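Local coordinates for protein threonine--tRNA ligase catalytic subunit (Aeropyrum pernix, PDB 3A32) that probably attaches threonine to tRNA(Thr) in two steps, by way of a threonyl-adenylate made with ATP, as a zinc-dependent class II aminoacyl-tRNA synthetase, at residues H63-T73 with L130-E138. Residues are numbered along the deposited sequence; the frame is centred on the assembly and turned at random.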
loop_
_atom_site.group_PDB
_atom_site.type_symbol
_atom_site.label_atom_id
_atom_site.label_comp_id
_atom_site.label_asym_id
_atom_site.label_seq_id
_atom_site.Cartn_x
_atom_site.Cartn_y
_atom_site.Cartn_z
ATOM N N HIS A 63 3.185 -12.042 -4.338
ATOM C CA HIS A 63 3.567 -12.884 -3.232
ATOM C C HIS A 63 2.449 -13.691 -2.649
ATOM O O HIS A 63 2.629 -14.878 -2.372
ATOM C CB HIS A 63 4.332 -12.077 -2.201
ATOM C CG HIS A 63 5.724 -11.759 -2.660
ATOM N ND1 HIS A 63 6.014 -10.703 -3.500
ATOM C CD2 HIS A 63 6.896 -12.395 -2.437
ATOM C CE1 HIS A 63 7.317 -10.655 -3.708
ATOM N NE2 HIS A 63 7.870 -11.703 -3.122
ATOM N N ALA A 64 1.277 -13.093 -2.501
ATOM C CA ALA A 64 0.117 -13.870 -2.040
ATOM C C ALA A 64 -0.238 -15.087 -2.975
ATOM O O ALA A 64 -0.559 -16.182 -2.494
ATOM C CB ALA A 64 -1.045 -12.974 -1.793
ATOM N N ARG A 65 -0.106 -14.918 -4.290
ATOM C CA ARG A 65 -0.355 -15.976 -5.268
ATOM C C ARG A 65 0.689 -17.116 -5.298
ATOM O O ARG A 65 0.396 -18.221 -5.759
ATOM C CB ARG A 65 -0.424 -15.327 -6.655
ATOM C CG ARG A 65 -1.738 -14.593 -6.821
ATOM C CD ARG A 65 -1.715 -13.496 -7.829
ATOM N NE ARG A 65 -1.388 -13.945 -9.186
ATOM C CZ ARG A 65 -2.230 -14.562 -10.021
ATOM N NH1 ARG A 65 -3.483 -14.839 -9.641
ATOM N NH2 ARG A 65 -1.802 -14.892 -11.249
ATOM N N ARG A 66 1.903 -16.804 -4.850
ATOM C CA ARG A 66 3.004 -17.706 -4.694
ATOM C C ARG A 66 3.054 -18.350 -3.291
ATOM O O ARG A 66 3.975 -19.077 -3.007
ATOM C CB ARG A 66 4.334 -16.929 -4.938
ATOM C CG ARG A 66 4.503 -16.272 -6.350
ATOM C CD ARG A 66 4.660 -17.276 -7.500
ATOM N NE ARG A 66 5.809 -18.120 -7.205
ATOM C CZ ARG A 66 6.433 -18.957 -8.055
ATOM N NH1 ARG A 66 6.030 -19.082 -9.320
ATOM N NH2 ARG A 66 7.489 -19.658 -7.618
ATOM N N GLY A 67 2.092 -18.067 -2.423
ATOM C CA GLY A 67 1.989 -18.761 -1.155
ATOM C C GLY A 67 2.526 -18.036 0.069
ATOM O O GLY A 67 2.689 -18.669 1.138
ATOM N N TYR A 68 2.825 -16.745 -0.065
ATOM C CA TYR A 68 3.286 -15.950 1.063
ATOM C C TYR A 68 2.090 -15.311 1.687
ATOM O O TYR A 68 1.198 -14.859 1.017
ATOM C CB TYR A 68 4.229 -14.800 0.645
ATOM C CG TYR A 68 5.579 -15.199 0.068
ATOM C CD1 TYR A 68 6.767 -15.058 0.809
ATOM C CD2 TYR A 68 5.671 -15.674 -1.273
ATOM C CE1 TYR A 68 7.988 -15.416 0.258
ATOM C CE2 TYR A 68 6.891 -16.040 -1.836
ATOM C CZ TYR A 68 8.039 -15.909 -1.079
ATOM O OH TYR A 68 9.226 -16.252 -1.683
ATOM N N TYR A 69 2.103 -15.234 2.995
ATOM C CA TYR A 69 1.161 -14.408 3.688
ATOM C C TYR A 69 1.660 -12.983 3.616
ATOM O O TYR A 69 2.815 -12.726 3.931
ATOM C CB TYR A 69 1.140 -14.822 5.110
ATOM C CG TYR A 69 0.792 -16.251 5.340
ATOM C CD1 TYR A 69 -0.459 -16.760 4.969
ATOM C CD2 TYR A 69 1.688 -17.104 6.029
ATOM C CE1 TYR A 69 -0.783 -18.096 5.215
ATOM C CE2 TYR A 69 1.362 -18.420 6.285
ATOM C CZ TYR A 69 0.134 -18.901 5.886
ATOM O OH TYR A 69 -0.189 -20.190 6.155
ATOM N N VAL A 70 0.797 -12.058 3.203
ATOM C CA VAL A 70 1.194 -10.656 3.215
ATOM C C VAL A 70 0.870 -9.989 4.515
ATOM O O VAL A 70 -0.199 -10.231 5.099
ATOM C CB VAL A 70 0.700 -9.862 1.987
ATOM C CG1 VAL A 70 1.174 -10.636 0.684
ATOM C CG2 VAL A 70 -0.778 -9.624 2.028
ATOM N N VAL A 71 1.818 -9.195 4.999
ATOM C CA VAL A 71 1.677 -8.563 6.265
ATOM C C VAL A 71 2.185 -7.129 6.219
ATOM O O VAL A 71 2.845 -6.682 5.260
ATOM C CB VAL A 71 2.346 -9.373 7.428
ATOM C CG1 VAL A 71 1.784 -10.809 7.473
ATOM C CG2 VAL A 71 3.866 -9.348 7.324
ATOM N N GLU A 72 1.802 -6.394 7.232
ATOM C CA GLU A 72 2.339 -5.051 7.461
ATOM C C GLU A 72 2.649 -5.010 8.966
ATOM O O GLU A 72 1.787 -5.383 9.801
ATOM C CB GLU A 72 1.346 -3.972 7.014
ATOM C CG GLU A 72 1.709 -2.559 7.520
ATOM C CD GLU A 72 0.938 -1.391 6.830
ATOM O OE1 GLU A 72 0.064 -1.672 5.980
ATOM O OE2 GLU A 72 1.262 -0.175 7.126
ATOM N N THR A 73 3.890 -4.648 9.305
ATOM C CA THR A 73 4.307 -4.666 10.722
ATOM C C THR A 73 4.621 -3.235 11.169
ATOM O O THR A 73 4.879 -2.374 10.321
ATOM C CB THR A 73 5.475 -5.707 11.009
ATOM O OG1 THR A 73 6.661 -5.374 10.259
ATOM C CG2 THR A 73 5.039 -7.180 10.695
ATOM N N LEU A 130 -0.539 -24.954 11.517
ATOM C CA LEU A 130 0.178 -23.971 10.679
ATOM C C LEU A 130 1.079 -24.763 9.734
ATOM O O LEU A 130 1.919 -25.536 10.207
ATOM C CB LEU A 130 1.040 -23.021 11.511
ATOM C CG LEU A 130 1.621 -21.774 10.804
ATOM C CD1 LEU A 130 0.534 -20.766 10.360
ATOM C CD2 LEU A 130 2.625 -21.094 11.694
ATOM N N PRO A 131 0.893 -24.601 8.411
ATOM C CA PRO A 131 1.735 -25.351 7.490
ATOM C C PRO A 131 3.187 -24.822 7.385
ATOM O O PRO A 131 3.460 -23.629 7.588
ATOM C CB PRO A 131 1.003 -25.215 6.141
ATOM C CG PRO A 131 -0.220 -24.405 6.393
ATOM C CD PRO A 131 -0.052 -23.722 7.698
ATOM N N LEU A 132 4.107 -25.731 7.110
ATOM C CA LEU A 132 5.465 -25.366 6.754
ATOM C C LEU A 132 5.708 -25.872 5.330
ATOM O O LEU A 132 5.201 -26.926 4.957
ATOM C CB LEU A 132 6.459 -26.007 7.729
ATOM C CG LEU A 132 6.342 -25.654 9.207
ATOM C CD1 LEU A 132 7.382 -26.398 10.062
ATOM C CD2 LEU A 132 6.407 -24.081 9.460
ATOM N N PRO A 133 6.512 -25.153 4.537
ATOM C CA PRO A 133 7.187 -23.894 4.933
ATOM C C PRO A 133 6.205 -22.725 5.250
ATOM O O PRO A 133 5.100 -22.625 4.672
ATOM C CB PRO A 133 8.109 -23.562 3.737
ATOM C CG PRO A 133 7.731 -24.506 2.632
ATOM C CD PRO A 133 6.860 -25.608 3.174
ATOM N N PHE A 134 6.617 -21.872 6.178
ATOM C CA PHE A 134 5.850 -20.681 6.533
ATOM C C PHE A 134 6.553 -19.524 5.854
ATOM O O PHE A 134 7.752 -19.295 6.084
ATOM C CB PHE A 134 5.839 -20.530 8.038
ATOM C CG PHE A 134 5.299 -19.232 8.531
ATOM C CD1 PHE A 134 3.961 -19.098 8.828
ATOM C CD2 PHE A 134 6.158 -18.156 8.775
ATOM C CE1 PHE A 134 3.456 -17.877 9.311
ATOM C CE2 PHE A 134 5.671 -16.950 9.258
ATOM C CZ PHE A 134 4.329 -16.807 9.542
ATOM N N LYS A 135 5.810 -18.821 4.990
ATOM C CA LYS A 135 6.361 -17.758 4.164
ATOM C C LYS A 135 5.555 -16.537 4.394
ATOM O O LYS A 135 4.327 -16.578 4.261
ATOM C CB LYS A 135 6.320 -18.146 2.676
ATOM C CG LYS A 135 6.868 -19.566 2.407
ATOM C CD LYS A 135 7.082 -19.898 0.937
ATOM C CE LYS A 135 6.024 -19.259 0.016
ATOM N NZ LYS A 135 5.937 -19.978 -1.314
ATOM N N VAL A 136 6.246 -15.448 4.760
ATOM C CA VAL A 136 5.619 -14.165 5.088
ATOM C C VAL A 136 6.312 -13.027 4.263
ATOM O O VAL A 136 7.552 -12.908 4.306
ATOM C CB VAL A 136 5.648 -13.927 6.626
ATOM C CG1 VAL A 136 7.103 -13.923 7.210
ATOM C CG2 VAL A 136 4.937 -12.701 7.010
ATOM N N PHE A 137 5.513 -12.225 3.546
ATOM C CA PHE A 137 5.994 -11.138 2.689
ATOM C C PHE A 137 5.547 -9.767 3.227
ATOM O O PHE A 137 4.413 -9.626 3.665
ATOM C CB PHE A 137 5.443 -11.249 1.251
ATOM C CG PHE A 137 5.769 -10.043 0.404
ATOM C CD1 PHE A 137 7.058 -9.863 -0.104
ATOM C CD2 PHE A 137 4.813 -9.059 0.155
ATOM C CE1 PHE A 137 7.379 -8.765 -0.839
ATOM C CE2 PHE A 137 5.137 -7.948 -0.614
ATOM C CZ PHE A 137 6.411 -7.791 -1.105
ATOM N N GLU A 138 6.405 -8.757 3.136
ATOM C CA GLU A 138 6.008 -7.383 3.513
ATOM C C GLU A 138 6.689 -6.366 2.614
ATOM O O GLU A 138 7.891 -6.486 2.394
ATOM C CB GLU A 138 6.311 -7.047 4.989
ATOM C CG GLU A 138 6.003 -5.606 5.332
ATOM C CD GLU A 138 6.032 -5.290 6.825
ATOM O OE1 GLU A 138 6.400 -6.167 7.664
ATOM O OE2 GLU A 138 5.704 -4.134 7.167
HETATM O O HOH W 1 3.303 -19.966 4.066
HETATM O O HOH W 2 3.337 -21.826 1.784
HETATM O O HOH W 3 8.373 -19.111 -2.700
HETATM O O HOH W 4 2.281 -21.400 6.358
#
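Tyr69 and Val70 pair in parallel with Val136 and Phe137, the amide of Tyr69 bonding to O of Lys135, that of Phe137 to O of Tyr69, and that of Val71 to O of Phe137. Helix 48-65 and strand 69-70 probably correspond to motif 1, the dimer-interface element of class II synthetases, with strand 134-143 beside them in the sheet. The helix ends in a Schellman motif at Gly67, which turns the chain into the edge strand.

On one face of the sheet the His63 and Phe137 rings stack face to face, centroids 3.8 Å apart and planes at 8°. CG of Phe137 stands anti to its backbone N (chi1 172°), which carries the ring across to His63 in the last helical turn. The Tyr68 ring takes CE of Lys135 over one face, a CH-pi contact, and CD2 of His63 over the other. The lysine NZ makes an off-centre cation-pi contact, 4.6 Å from the Tyr68 centroid, and gives a 2.7 Å hydrogen bond to O of Arg66. On the other face are Tyr69 and Val136. CE2 of Tyr69 lies 3.7 Å from CD1 of Phe134, the rings oblique, and its OH shares a water with O of Pro131. Val136 lies beside His166, a zinc ligand. Past the strand, CG2 of Val71 meets CG2 of Val136 at 3.5 Å.

Glu72 forms salt bridges with Arg52 and Arg141 of the second subunit. The carboxylate of Glu138 meets Thr73 twice: OE2 takes the amide N at 2.9 Å, and OE1 takes OG1 at 2.7 Å. An alanine here would remove both acceptors and is likely to leave the amide and hydroxyl of Thr73 without these mates. Glu138 OE1 also bonds to His115. OE2 is met from above the carboxylate plane, whereas OE1 receives OG1 through its syn lone pair.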